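Local coordinates for DegV family protein (Eubacterium eligens, PDB 3FDJ) that is of unknown function but probably binds a fatty acid in a cleft between two alpha/beta domains, as its DegV relatives do, at residues A[15-20]-A[128-133]; A[93-98]-A[110-115]; A[119-124]-A[153-158]; A[159-164]-A[265-270]. All blocks are in the same frame, centred on the assembly; numbering follows the deposited sequence. Where two conformers were deposited one is given.

Interaction 1: residues A[15-20]-A[128-133]; sequences KELRGM and QLQQMI
Gln130 lays its aliphatic chain against Met20, a selenomethionine, the two side chains passing in opposite directions in the Met20 conformer described, one of two modelled. In the α/β fold of the N-terminal half of the chain, this joins helix 120-134 to the type II beta turn Leu17-Met20 that leads into strand 21-30. With CG anti to the backbone N (chi1 169°) and the rest of the chain extended, Gln130 carries its amide from the helix surface to the turn. There NE2 donates to Arg18 O at 2.9 Å, with an N-H...O angle of 140° and the oxygen tilted out of the amide plane. The same nitrogen also bonds Glu134 OE2, one turn further along the helix, so two partners fix the amide's rotation. A glutamine suits the place, its methylenes serving the apolar neighbour and its amide the carbonyl. Gly19 takes the turn's third position with phi 94°, where a side chain would press on the preceding carbonyl oxygen. The approach of Met20 CE to Ile133 CD1 is doubtful, given the second conformer; both side chains touch Leu6 of strand 5-9. On the amide's oxygen side, buried Leu17 brings CG to 3.5 Å from Gln130 OE1.

Interaction 2: residues A[93-98]-A[110-115]; sequences SAMAAR and VRVIDS
Within the beta-alpha-beta unit formed by strand 77-82, helix 90-102 and strand 109-114, Val112 and Val110 of the last strand pack against Ala94, Met95 and Arg98 of the helix. The helix and strand segments run antiparallel, at 174°, with their axes 9.1 Å apart. Val112 has most surface buried: CG1 meets the methyl of Ala94, whose small size lets the helix come close, and CB lies 3.8 Å from the selenium of Met95, a selenomethionine. On its other branch, Val112 CG2 touches both that selenium and Arg98 CD. Arg98 suits the border of the interface because its chain, extended from CG to NE, is apolar alongside Val110, with CG 3.9 Å from Val110 CB, and polar at its end. NE donates to Val110 O at 2.8 Å with an N-H...O angle of 153°; the oxygen lies near the guanidinium plane, while the nitrogen stands above the carbonyl plane. One water accepts from both Arg98 NH2 and Val110 N, adding a second link to the strand. With Val110 and Val112 facing it and Arg111 turned away, the helix runs back across the sheet and links parallel strands 77-82 and 109-114, as in a beta-alpha-beta crossover.

Interaction 3: residues A[119-124]-A[153-158]; sequences GPQMRI and TRLFCS
Gln121, Leu155 and Thr153 carry this buried contact, in which the first turn of helix 120-134 meets strand 153-159 of the six-stranded mixed sheet of the DegV fold's C-terminal half. The segments run nearly antiparallel, at 157°. Gln121 has most surface covered. Its CG is anti to the backbone N (chi1 -168°) and the chain beyond is extended, delivering the amide to the strand. NE2 donates to Thr153 OG1 at 2.7 Å, with the oxygen tilted modestly from the amide plane. That hydroxyl in turn bonds Met150 O, so the threonine oxygen both accepts and donates. Across the amide, Gln121 OE1 pairs with Ser117 OG while pressing to 3.2 Å from Leu155 CB. A buried glutamine is thus held through both its oxygen and its nitrogen. Leu155 supplies the apolar part: CD1 lies 4.2 Å from Gln121 CB and 4.3 Å from Pro120 CG, Pro120 being a residue well suited to a helix's first turn. The leucine side chain is also about 4 Å from a bound hexaethylene glycol, probably from the crystallisation liquor, though such molecules often mark pockets. At the strand's start, Thr153 CG2 sits 4.0 Å from Ile124 CG2.

Interaction 4: residues A[159-164]-A[265-270]; sequences LKSLHN and YAERGG. With NA (sodium ion), chain E.
Glu267 sets its carboxylate at the start of helix 163-167, and here the contact is tightest. OE2 accepts from Asn164 N at 2.8 Å in an almost straight bond, 177° at the hydrogen, meeting the N-H on its syn side, though 29° out of the carboxylate plane; His163 N is 3.0 Å from the same oxygen. A carboxylate suits this spot, since the N-H of Asn164 and the positive end of the helix dipole would probably stabilise its negative charge. Over the carboxylate the Asn164 amide is stacked, the two planes 23° apart and Asn164 ND2 3.6 Å from Glu267 CD, while ND2 bonds Tyr264 O. Ser161 OG may make a weak bond to Glu267 OE1, but its one proton has another acceptor nearby. Further in, Leu159 CD2 packs 3.8 Å from Ala266 CB. These pieces belong to the C-terminal half of the DegV fold: segment 159-164 follows on from strand 153-159, and the type II turn from Glu267 to Gly270 leads into the antiparallel neighbour of that strand, 271-276. The outer side is looser. Lys160 stretches its extended, exposed chain over Gly269, CE 3.8 Å from Gly269 O; a CB on the glycine would collide with Lys160 CD. A water that accepts from Lys160 N lies between the two segments. Lys160 O binds a sodium ion at 2.6 Å, together with Ala179 O, Ile184 O and two waters.

From the N terminus, interaction 1 closes the longest loop, bringing the turn before strand 21-30 onto the later part of helix 120-134. Nested within it, interaction 2 closes a short loop inside a beta-alpha-beta unit of the first sheet; Leu129 and Ile113 bring the two contacts into touch. Interaction 3 crosses interaction 1, because helix 120-134 serves both: its beginning meets strand 153-159 of the second sheet, its later residues the N-terminal turn. That helix therefore bridges the two halves of the protein. Interaction 4 follows in series, starting where strand 153-159 ends and closing a loop of about 100 residues, some 29 Å between centres from interaction 1.

Interaction 1: residues A[15-20]-A[128-133]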
loop_
_atom_site.group_PDB
_atom_site.type_symbol
_atom_site.label_atom_id
_atom_site.label_comp_id
_atom_site.label_asym_id
_atom_site.label_seq_id
_atom_site.Cartn_x
_atom_site.Cartn_y
_atom_site.Cartn_z
ATOM N N LYS A 15 -1.011 1.679 -11.510
ATOM C CA LYS A 15 -1.518 2.755 -12.363
ATOM C C LYS A 15 -2.717 2.337 -13.212
ATOM O O LYS A 15 -3.387 3.203 -13.776
ATOM C CB LYS A 15 -0.403 3.267 -13.278
ATOM C CG LYS A 15 0.419 4.418 -12.711
ATOM C CD LYS A 15 1.580 3.957 -11.860
ATOM C CE LYS A 15 2.436 5.154 -11.407
ATOM N NZ LYS A 15 3.271 4.809 -10.217
ATOM N N GLU A 16 -2.978 1.038 -13.310
ATOM C CA GLU A 16 -4.100 0.500 -14.061
ATOM C C GLU A 16 -4.678 -0.736 -13.381
ATOM O O GLU A 16 -4.015 -1.403 -12.581
ATOM C CB GLU A 16 -3.671 0.125 -15.497
ATOM C CG GLU A 16 -2.687 -1.062 -15.555
ATOM C CD GLU A 16 -2.356 -1.521 -16.978
ATOM O OE1 GLU A 16 -3.155 -1.250 -17.909
ATOM O OE2 GLU A 16 -1.280 -2.160 -17.151
ATOM N N LEU A 17 -5.922 -1.030 -13.707
ATOM C CA LEU A 17 -6.605 -2.219 -13.266
ATOM C C LEU A 17 -7.296 -2.708 -14.533
ATOM O O LEU A 17 -8.309 -2.140 -14.949
ATOM C CB LEU A 17 -7.623 -1.834 -12.197
ATOM C CG LEU A 17 -7.782 -2.450 -10.812
ATOM C CD1 LEU A 17 -6.494 -2.871 -10.178
ATOM C CD2 LEU A 17 -8.562 -1.445 -9.938
ATOM N N ARG A 18 -6.733 -3.726 -15.181
ATOM C CA ARG A 18 -7.196 -4.078 -16.510
ATOM C C ARG A 18 -8.662 -4.459 -16.407
ATOM O O ARG A 18 -9.037 -5.211 -15.522
ATOM C CB ARG A 18 -6.349 -5.207 -17.121
ATOM C CG ARG A 18 -6.688 -5.553 -18.564
ATOM C CD ARG A 18 -6.412 -4.423 -19.603
ATOM N NE ARG A 18 -4.990 -4.052 -19.718
ATOM C CZ ARG A 18 -4.443 -3.407 -20.754
ATOM N NH1 ARG A 18 -5.173 -3.057 -21.816
ATOM N NH2 ARG A 18 -3.139 -3.121 -20.744
ATOM N N GLY A 19 -9.478 -3.866 -17.264
ATOM C CA GLY A 19 -10.925 -4.097 -17.290
ATOM C C GLY A 19 -11.766 -3.115 -16.487
ATOM O O GLY A 19 -12.990 -3.153 -16.560
HETATM N N MSE A 20 -11.111 -2.242 -15.725
HETATM C CA MSE A 20 -11.795 -1.276 -14.864
HETATM C C MSE A 20 -11.436 0.145 -15.254
HETATM O O MSE A 20 -10.429 0.385 -15.923
HETATM C CB MSE A 20 -11.356 -1.468 -13.420
HETATM C CG MSE A 20 -11.957 -2.651 -12.734
HETATM SE SE MSE A 20 -13.792 -2.345 -12.150
HETATM C CE MSE A 20 -13.748 -0.418 -11.868
ATOM N N GLN A 128 -10.942 -6.467 -5.161
ATOM C CA GLN A 128 -12.212 -6.983 -4.692
ATOM C C GLN A 128 -13.369 -6.085 -5.125
ATOM O O GLN A 128 -14.444 -6.593 -5.461
ATOM C CB GLN A 128 -12.218 -7.190 -3.180
ATOM C CG GLN A 128 -13.458 -7.898 -2.675
ATOM C CD GLN A 128 -13.617 -9.327 -3.166
ATOM O OE1 GLN A 128 -12.676 -9.965 -3.653
ATOM N NE2 GLN A 128 -14.833 -9.835 -3.042
ATOM N N LEU A 129 -13.140 -4.772 -5.133
ATOM C CA LEU A 129 -14.115 -3.816 -5.633
ATOM C C LEU A 129 -14.379 -4.146 -7.108
ATOM O O LEU A 129 -15.548 -4.249 -7.539
ATOM C CB LEU A 129 -13.626 -2.388 -5.483
ATOM C CG LEU A 129 -13.594 -1.840 -4.046
ATOM C CD1 LEU A 129 -12.810 -0.518 -4.012
ATOM C CD2 LEU A 129 -15.034 -1.734 -3.497
ATOM N N GLN A 130 -13.299 -4.376 -7.859
ATOM C CA GLN A 130 -13.432 -4.732 -9.260
ATOM C C GLN A 130 -14.244 -6.006 -9.451
ATOM O O GLN A 130 -15.173 -6.039 -10.263
ATOM C CB GLN A 130 -12.054 -4.911 -9.898
ATOM C CG GLN A 130 -12.128 -5.535 -11.290
ATOM C CD GLN A 130 -10.775 -5.595 -11.956
ATOM O OE1 GLN A 130 -9.751 -5.331 -11.322
ATOM N NE2 GLN A 130 -10.769 -5.912 -13.240
ATOM N N GLN A 131 -13.905 -7.047 -8.696
ATOM C CA GLN A 131 -14.634 -8.313 -8.767
ATOM C C GLN A 131 -16.145 -8.140 -8.496
ATOM O O GLN A 131 -16.987 -8.701 -9.213
ATOM C CB GLN A 131 -14.049 -9.339 -7.796
ATOM C CG GLN A 131 -14.650 -10.715 -7.981
ATOM C CD GLN A 131 -14.073 -11.722 -7.034
ATOM O OE1 GLN A 131 -12.851 -11.921 -6.990
ATOM N NE2 GLN A 131 -14.941 -12.355 -6.240
HETATM N N MSE A 132 -16.491 -7.367 -7.471
HETATM C CA MSE A 132 -17.904 -7.164 -7.147
HETATM C C MSE A 132 -18.633 -6.359 -8.213
HETATM O O MSE A 132 -19.787 -6.661 -8.551
HETATM C CB MSE A 132 -18.054 -6.541 -5.761
HETATM C CG MSE A 132 -17.670 -7.512 -4.664
HETATM SE SE MSE A 132 -18.153 -6.722 -2.920
HETATM C CE MSE A 132 -16.801 -5.729 -2.756
ATOM N N ILE A 133 -17.961 -5.360 -8.763
ATOM C CA ILE A 133 -18.499 -4.609 -9.887
ATOM C C ILE A 133 -18.750 -5.534 -11.084
ATOM O O ILE A 133 -19.812 -5.462 -11.720
ATOM C CB ILE A 133 -17.574 -3.435 -10.270
ATOM C CG1 ILE A 133 -17.583 -2.394 -9.155
ATOM C CG2 ILE A 133 -18.011 -2.794 -11.619
ATOM C CD1 ILE A 133 -16.512 -1.306 -9.298
#

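Interaction 2: residues A[93-98]-A[110-115]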
loop_
_atom_site.group_PDB
_atom_site.type_symbol
_atom_site.label_atom_id
_atom_site.label_comp_id
_atom_site.label_asym_id
_atom_site.label_seq_id
_atom_site.Cartn_x
_atom_site.Cartn_y
_atom_site.Cartn_z
ATOM N N SER A 93 -7.643 14.329 3.063
ATOM C CA SER A 93 -7.614 15.094 1.809
ATOM C C SER A 93 -8.679 14.555 0.846
ATOM O O SER A 93 -9.344 15.330 0.131
ATOM C CB SER A 93 -6.201 15.108 1.158
ATOM O OG SER A 93 -5.793 13.850 0.640
ATOM N N ALA A 94 -8.833 13.233 0.832
ATOM C CA ALA A 94 -9.840 12.589 -0.023
ATOM C C ALA A 94 -11.270 12.931 0.449
ATOM O O ALA A 94 -12.163 13.152 -0.368
ATOM C CB ALA A 94 -9.632 11.069 -0.064
HETATM N N MSE A 95 -11.477 12.952 1.764
HETATM C CA MSE A 95 -12.783 13.366 2.322
HETATM C C MSE A 95 -13.087 14.826 2.006
HETATM O O MSE A 95 -14.235 15.172 1.701
HETATM C CB MSE A 95 -12.848 13.114 3.824
HETATM C CG MSE A 95 -12.854 11.666 4.217
HETATM SE SE MSE A 95 -14.535 10.840 3.728
HETATM C CE MSE A 95 -15.759 11.694 4.976
ATOM N N ALA A 96 -12.075 15.683 2.062
ATOM C CA ALA A 96 -12.250 17.082 1.709
ATOM C C ALA A 96 -12.634 17.241 0.229
ATOM O O ALA A 96 -13.525 18.029 -0.132
ATOM C CB ALA A 96 -10.957 17.881 2.058
ATOM N N ALA A 97 -11.970 16.479 -0.632
ATOM C CA ALA A 97 -12.283 16.502 -2.058
ATOM C C ALA A 97 -13.689 15.936 -2.337
ATOM O O ALA A 97 -14.411 16.466 -3.182
ATOM C CB ALA A 97 -11.198 15.721 -2.844
ATOM N N ARG A 98 -14.077 14.886 -1.623
ATOM C CA ARG A 98 -15.423 14.312 -1.749
ATOM C C ARG A 98 -16.475 15.370 -1.429
ATOM O O ARG A 98 -17.500 15.465 -2.090
ATOM C CB ARG A 98 -15.592 13.117 -0.810
ATOM C CG ARG A 98 -16.989 12.561 -0.719
ATOM C CD ARG A 98 -17.052 11.359 0.171
ATOM N NE ARG A 98 -18.426 10.927 0.367
ATOM C CZ ARG A 98 -19.264 11.379 1.289
ATOM N NH1 ARG A 98 -18.913 12.326 2.160
ATOM N NH2 ARG A 98 -20.496 10.884 1.335
ATOM N N VAL A 110 -20.037 8.756 -3.552
ATOM C CA VAL A 110 -18.616 8.588 -3.395
ATOM C C VAL A 110 -18.329 7.986 -2.051
ATOM O O VAL A 110 -18.756 8.524 -1.026
ATOM C CB VAL A 110 -17.874 9.944 -3.506
ATOM C CG1 VAL A 110 -16.355 9.739 -3.403
ATOM C CG2 VAL A 110 -18.240 10.662 -4.838
ATOM N N ARG A 111 -17.610 6.876 -2.035
ATOM C CA ARG A 111 -17.236 6.230 -0.777
ATOM C C ARG A 111 -15.738 6.303 -0.691
ATOM O O ARG A 111 -15.044 5.823 -1.602
ATOM C CB ARG A 111 -17.696 4.776 -0.734
ATOM C CG ARG A 111 -16.983 3.933 0.341
ATOM C CD ARG A 111 -17.318 4.380 1.774
ATOM N NE ARG A 111 -16.343 3.846 2.740
ATOM C CZ ARG A 111 -16.307 2.588 3.197
ATOM N NH1 ARG A 111 -15.378 2.249 4.069
ATOM N NH2 ARG A 111 -17.195 1.671 2.823
ATOM N N VAL A 112 -15.243 6.921 0.376
ATOM C CA VAL A 112 -13.804 6.932 0.645
ATOM C C VAL A 112 -13.531 5.816 1.655
ATOM O O VAL A 112 -14.156 5.782 2.724
ATOM C CB VAL A 112 -13.308 8.271 1.164
ATOM C CG1 VAL A 112 -11.791 8.216 1.368
ATOM C CG2 VAL A 112 -13.684 9.447 0.217
ATOM N N ILE A 113 -12.621 4.916 1.271
ATOM C CA ILE A 113 -12.227 3.746 2.072
ATOM C C ILE A 113 -10.846 3.983 2.662
ATOM O O ILE A 113 -9.848 4.056 1.941
ATOM C CB ILE A 113 -12.200 2.443 1.246
ATOM C CG1 ILE A 113 -13.550 2.183 0.589
ATOM C CG2 ILE A 113 -11.769 1.249 2.144
ATOM C CD1 ILE A 113 -13.493 1.072 -0.451
ATOM N N ASP A 114 -10.802 4.130 3.983
ATOM C CA ASP A 114 -9.542 4.111 4.717
ATOM C C ASP A 114 -9.116 2.651 4.721
ATOM O O ASP A 114 -9.759 1.823 5.353
ATOM C CB ASP A 114 -9.757 4.601 6.146
ATOM C CG ASP A 114 -8.520 4.431 7.041
ATOM O OD1 ASP A 114 -7.438 4.102 6.532
ATOM O OD2 ASP A 114 -8.675 4.616 8.267
ATOM N N SER A 115 -8.052 2.336 4.001
ATOM C CA SER A 115 -7.589 0.949 3.915
ATOM C C SER A 115 -7.037 0.428 5.218
ATOM O O SER A 115 -6.872 -0.781 5.338
ATOM C CB SER A 115 -6.512 0.786 2.850
ATOM O OG SER A 115 -5.306 1.446 3.207
HETATM O O HOH W 1 -21.766 9.657 -1.386
#

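Interaction 3: residues A[119-124]-A[153-158]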
loop_
_atom_site.group_PDB
_atom_site.type_symbol
_atom_site.label_atom_id
_atom_site.label_comp_id
_atom_site.label_asym_id
_atom_site.label_seq_id
_atom_site.Cartn_x
_atom_site.Cartn_y
_atom_site.Cartn_z
ATOM N N GLY A 119 -0.098 -0.131 0.115
ATOM C CA GLY A 119 0.481 -1.011 -0.882
ATOM C C GLY A 119 -0.382 -2.192 -1.242
ATOM O O GLY A 119 -1.510 -2.014 -1.704
ATOM N N PRO A 120 0.149 -3.417 -1.049
ATOM C CA PRO A 120 -0.581 -4.561 -1.555
ATOM C C PRO A 120 -1.935 -4.797 -0.920
ATOM O O PRO A 120 -2.784 -5.430 -1.543
ATOM C CB PRO A 120 0.370 -5.744 -1.303
ATOM C CG PRO A 120 1.278 -5.279 -0.245
ATOM C CD PRO A 120 1.462 -3.805 -0.532
ATOM N N GLN A 121 -2.154 -4.308 0.299
ATOM C CA GLN A 121 -3.485 -4.419 0.902
ATOM C C GLN A 121 -4.490 -3.498 0.191
ATOM O O GLN A 121 -5.643 -3.896 -0.045
ATOM C CB GLN A 121 -3.419 -4.180 2.421
ATOM C CG GLN A 121 -4.714 -4.553 3.201
ATOM C CD GLN A 121 -4.474 -4.937 4.671
ATOM O OE1 GLN A 121 -3.435 -4.635 5.253
ATOM N NE2 GLN A 121 -5.487 -5.548 5.299
HETATM N N MSE A 122 -4.047 -2.298 -0.173
HETATM C CA MSE A 122 -4.852 -1.384 -1.015
HETATM C C MSE A 122 -5.132 -2.055 -2.354
HETATM O O MSE A 122 -6.269 -2.024 -2.833
HETATM C CB MSE A 122 -4.144 -0.031 -1.236
HETATM C CG MSE A 122 -3.948 0.763 0.038
HETATM SE SE MSE A 122 -2.946 2.362 -0.289
HETATM C CE MSE A 122 -4.266 3.304 -1.455
ATOM N N ARG A 123 -4.121 -2.707 -2.939
ATOM C CA ARG A 123 -4.346 -3.453 -4.182
ATOM C C ARG A 123 -5.412 -4.534 -4.049
ATOM O O ARG A 123 -6.289 -4.640 -4.910
ATOM C CB ARG A 123 -3.047 -4.042 -4.751
ATOM C CG ARG A 123 -3.272 -4.709 -6.054
ATOM C CD ARG A 123 -1.992 -5.140 -6.705
ATOM N NE ARG A 123 -2.324 -5.789 -7.960
ATOM C CZ ARG A 123 -1.496 -5.916 -8.994
ATOM N NH1 ARG A 123 -0.237 -5.449 -8.952
ATOM N NH2 ARG A 123 -1.952 -6.495 -10.096
ATOM N N ILE A 124 -5.341 -5.329 -2.979
ATOM C CA ILE A 124 -6.336 -6.376 -2.739
ATOM C C ILE A 124 -7.752 -5.790 -2.599
ATOM O O ILE A 124 -8.719 -6.345 -3.112
ATOM C CB ILE A 124 -5.927 -7.266 -1.540
ATOM C CG1 ILE A 124 -4.800 -8.201 -1.977
ATOM C CG2 ILE A 124 -7.104 -8.097 -1.017
ATOM C CD1 ILE A 124 -4.327 -9.221 -0.914
ATOM N N THR A 153 -8.309 -9.693 5.614
ATOM C CA THR A 153 -7.064 -9.405 4.897
ATOM C C THR A 153 -5.997 -8.953 5.912
ATOM O O THR A 153 -6.340 -8.402 6.954
ATOM C CB THR A 153 -7.220 -8.319 3.780
ATOM O OG1 THR A 153 -7.552 -7.054 4.367
ATOM C CG2 THR A 153 -8.298 -8.710 2.753
ATOM N N ARG A 154 -4.719 -9.198 5.603
ATOM C CA ARG A 154 -3.609 -8.833 6.457
ATOM C C ARG A 154 -2.457 -8.322 5.627
ATOM O O ARG A 154 -2.381 -8.596 4.427
ATOM C CB ARG A 154 -3.115 -10.030 7.247
ATOM C CG ARG A 154 -4.108 -10.557 8.287
ATOM C CD ARG A 154 -4.360 -9.591 9.458
ATOM N NE ARG A 154 -3.131 -9.236 10.161
ATOM C CZ ARG A 154 -2.533 -9.936 11.121
ATOM N NH1 ARG A 154 -3.054 -11.072 11.575
ATOM N NH2 ARG A 154 -1.400 -9.467 11.665
ATOM N N LEU A 155 -1.554 -7.604 6.281
ATOM C CA LEU A 155 -0.334 -7.142 5.663
ATOM C C LEU A 155 0.857 -7.450 6.548
ATOM O O LEU A 155 0.810 -7.230 7.759
ATOM C CB LEU A 155 -0.393 -5.633 5.400
ATOM C CG LEU A 155 0.876 -5.018 4.792
ATOM C CD1 LEU A 155 0.494 -3.916 3.792
ATOM C CD2 LEU A 155 1.808 -4.487 5.849
ATOM N N PHE A 156 1.935 -7.908 5.928
ATOM C CA PHE A 156 3.208 -8.067 6.603
ATOM C C PHE A 156 4.296 -7.417 5.763
ATOM O O PHE A 156 4.184 -7.334 4.521
ATOM C CB PHE A 156 3.529 -9.548 6.816
ATOM C CG PHE A 156 2.543 -10.260 7.682
ATOM C CD1 PHE A 156 2.594 -10.135 9.075
ATOM C CD2 PHE A 156 1.528 -11.025 7.118
ATOM C CE1 PHE A 156 1.652 -10.758 9.880
ATOM C CE2 PHE A 156 0.599 -11.666 7.930
ATOM C CZ PHE A 156 0.654 -11.526 9.304
ATOM N N CYS A 157 5.359 -6.969 6.418
ATOM C CA CYS A 157 6.463 -6.368 5.701
ATOM C C CYS A 157 7.780 -6.808 6.310
ATOM O O CYS A 157 7.826 -7.234 7.454
ATOM C CB CYS A 157 6.353 -4.847 5.686
ATOM S SG CYS A 157 6.418 -4.092 7.281
ATOM N N SER A 158 8.832 -6.719 5.519
ATOM C CA SER A 158 10.194 -6.865 6.017
ATOM C C SER A 158 11.040 -5.730 5.453
ATOM O O SER A 158 11.183 -5.594 4.227
ATOM C CB SER A 158 10.757 -8.219 5.608
ATOM O OG SER A 158 12.049 -8.394 6.173
#

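Interaction 4: residues A[159-164]-A[265-270]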
loop_
_atom_site.group_PDB
_atom_site.type_symbol
_atom_site.label_atom_id
_atom_site.label_comp_id
_atom_site.label_asym_id
_atom_site.label_seq_id
_atom_site.Cartn_x
_atom_site.Cartn_y
_atom_site.Cartn_z
ATOM N N LEU A 159 11.575 -4.901 6.335
ATOM C CA LEU A 159 12.285 -3.694 5.957
ATOM C C LEU A 159 13.746 -3.747 6.393
ATOM O O LEU A 159 14.042 -4.055 7.542
ATOM C CB LEU A 159 11.594 -2.476 6.559
ATOM C CG LEU A 159 10.091 -2.397 6.330
ATOM C CD1 LEU A 159 9.535 -1.093 6.903
ATOM C CD2 LEU A 159 9.748 -2.518 4.816
ATOM N N LYS A 160 14.657 -3.421 5.484
ATOM C CA LYS A 160 16.080 -3.441 5.769
ATOM C C LYS A 160 16.553 -2.130 6.360
ATOM O O LYS A 160 17.642 -2.065 6.949
ATOM C CB LYS A 160 16.876 -3.750 4.492
ATOM C CG LYS A 160 16.493 -5.090 3.871
ATOM C CD LYS A 160 17.507 -5.555 2.830
ATOM C CE LYS A 160 17.150 -6.950 2.308
ATOM N NZ LYS A 160 18.226 -7.484 1.439
ATOM N N SER A 161 15.763 -1.084 6.171
ATOM C CA SER A 161 16.025 0.224 6.777
ATOM C C SER A 161 14.703 0.920 7.049
ATOM O O SER A 161 13.801 0.850 6.219
ATOM C CB SER A 161 16.889 1.075 5.853
ATOM O OG SER A 161 16.971 2.433 6.315
ATOM N N LEU A 162 14.611 1.588 8.200
ATOM C CA LEU A 162 13.427 2.330 8.609
ATOM C C LEU A 162 13.768 3.794 8.861
ATOM O O LEU A 162 13.060 4.488 9.578
ATOM C CB LEU A 162 12.797 1.687 9.854
ATOM C CG LEU A 162 12.209 0.283 9.608
ATOM C CD1 LEU A 162 13.268 -0.784 9.769
ATOM C CD2 LEU A 162 11.029 0.012 10.529
ATOM N N HIS A 163 14.828 4.284 8.212
ATOM C CA HIS A 163 15.285 5.644 8.445
ATOM C C HIS A 163 14.234 6.682 8.012
ATOM O O HIS A 163 13.974 7.654 8.730
ATOM C CB HIS A 163 16.584 5.864 7.684
ATOM C CG HIS A 163 17.097 7.257 7.760
ATOM N ND1 HIS A 163 17.672 7.772 8.898
ATOM C CD2 HIS A 163 17.146 8.239 6.827
ATOM C CE1 HIS A 163 18.037 9.022 8.670
ATOM N NE2 HIS A 163 17.740 9.326 7.418
ATOM N N ASN A 164 13.645 6.478 6.843
ATOM C CA ASN A 164 12.639 7.430 6.338
ATOM C C ASN A 164 11.344 7.432 7.160
ATOM O O ASN A 164 10.767 8.499 7.451
ATOM C CB ASN A 164 12.390 7.198 4.839
ATOM C CG ASN A 164 13.619 7.495 4.001
ATOM O OD1 ASN A 164 14.480 8.275 4.408
ATOM N ND2 ASN A 164 13.716 6.867 2.836
ATOM N N TYR A 265 9.312 4.806 1.801
ATOM C CA TYR A 265 9.117 4.392 3.188
ATOM C C TYR A 265 9.559 2.963 3.489
ATOM O O TYR A 265 10.015 2.685 4.605
ATOM C CB TYR A 265 7.661 4.618 3.613
ATOM C CG TYR A 265 7.367 6.051 3.995
ATOM C CD1 TYR A 265 8.042 6.656 5.066
ATOM C CD2 TYR A 265 6.438 6.827 3.280
ATOM C CE1 TYR A 265 7.787 7.981 5.423
ATOM C CE2 TYR A 265 6.175 8.143 3.646
ATOM C CZ TYR A 265 6.842 8.704 4.715
ATOM O OH TYR A 265 6.620 10.016 5.064
ATOM N N ALA A 266 9.432 2.058 2.524
ATOM C CA ALA A 266 9.931 0.677 2.709
ATOM C C ALA A 266 11.437 0.555 2.500
ATOM O O ALA A 266 12.081 -0.331 3.071
ATOM C CB ALA A 266 9.177 -0.310 1.819
ATOM N N GLU A 267 11.976 1.445 1.675
ATOM C CA GLU A 267 13.410 1.562 1.355
ATOM C C GLU A 267 13.966 0.406 0.537
ATOM O O GLU A 267 13.332 -0.627 0.369
ATOM C CB GLU A 267 14.253 1.865 2.594
ATOM C CG GLU A 267 13.848 3.198 3.198
ATOM C CD GLU A 267 14.852 3.770 4.180
ATOM O OE1 GLU A 267 16.066 3.798 3.855
ATOM O OE2 GLU A 267 14.401 4.238 5.255
ATOM N N ARG A 268 15.148 0.627 -0.021
ATOM C CA ARG A 268 15.780 -0.373 -0.848
ATOM C C ARG A 268 15.868 -1.685 -0.087
ATOM O O ARG A 268 16.265 -1.718 1.083
ATOM C CB ARG A 268 17.186 0.082 -1.251
ATOM C CG ARG A 268 17.603 -0.382 -2.590
ATOM C CD ARG A 268 18.743 0.506 -3.106
ATOM N NE ARG A 268 18.434 1.043 -4.427
ATOM C CZ ARG A 268 18.963 2.149 -4.949
ATOM N NH1 ARG A 268 19.829 2.888 -4.260
ATOM N NH2 ARG A 268 18.616 2.524 -6.173
ATOM N N GLY A 269 15.465 -2.756 -0.765
ATOM C CA GLY A 269 15.494 -4.097 -0.211
ATOM C C GLY A 269 14.163 -4.523 0.374
ATOM O O GLY A 269 13.940 -5.701 0.653
ATOM N N GLY A 270 13.275 -3.567 0.606
ATOM C CA GLY A 270 12.056 -3.832 1.336
ATOM C C GLY A 270 11.041 -4.671 0.582
ATOM O O GLY A 270 10.979 -4.655 -0.678
HETATM NA NA NA E . 19.380 -3.542 8.136
HETATM O O HOH W 2 14.285 -1.781 3.234
HETATM O O HOH W 3 19.814 -4.854 6.516
HETATM O O HOH W 4 20.942 -2.178 7.192
#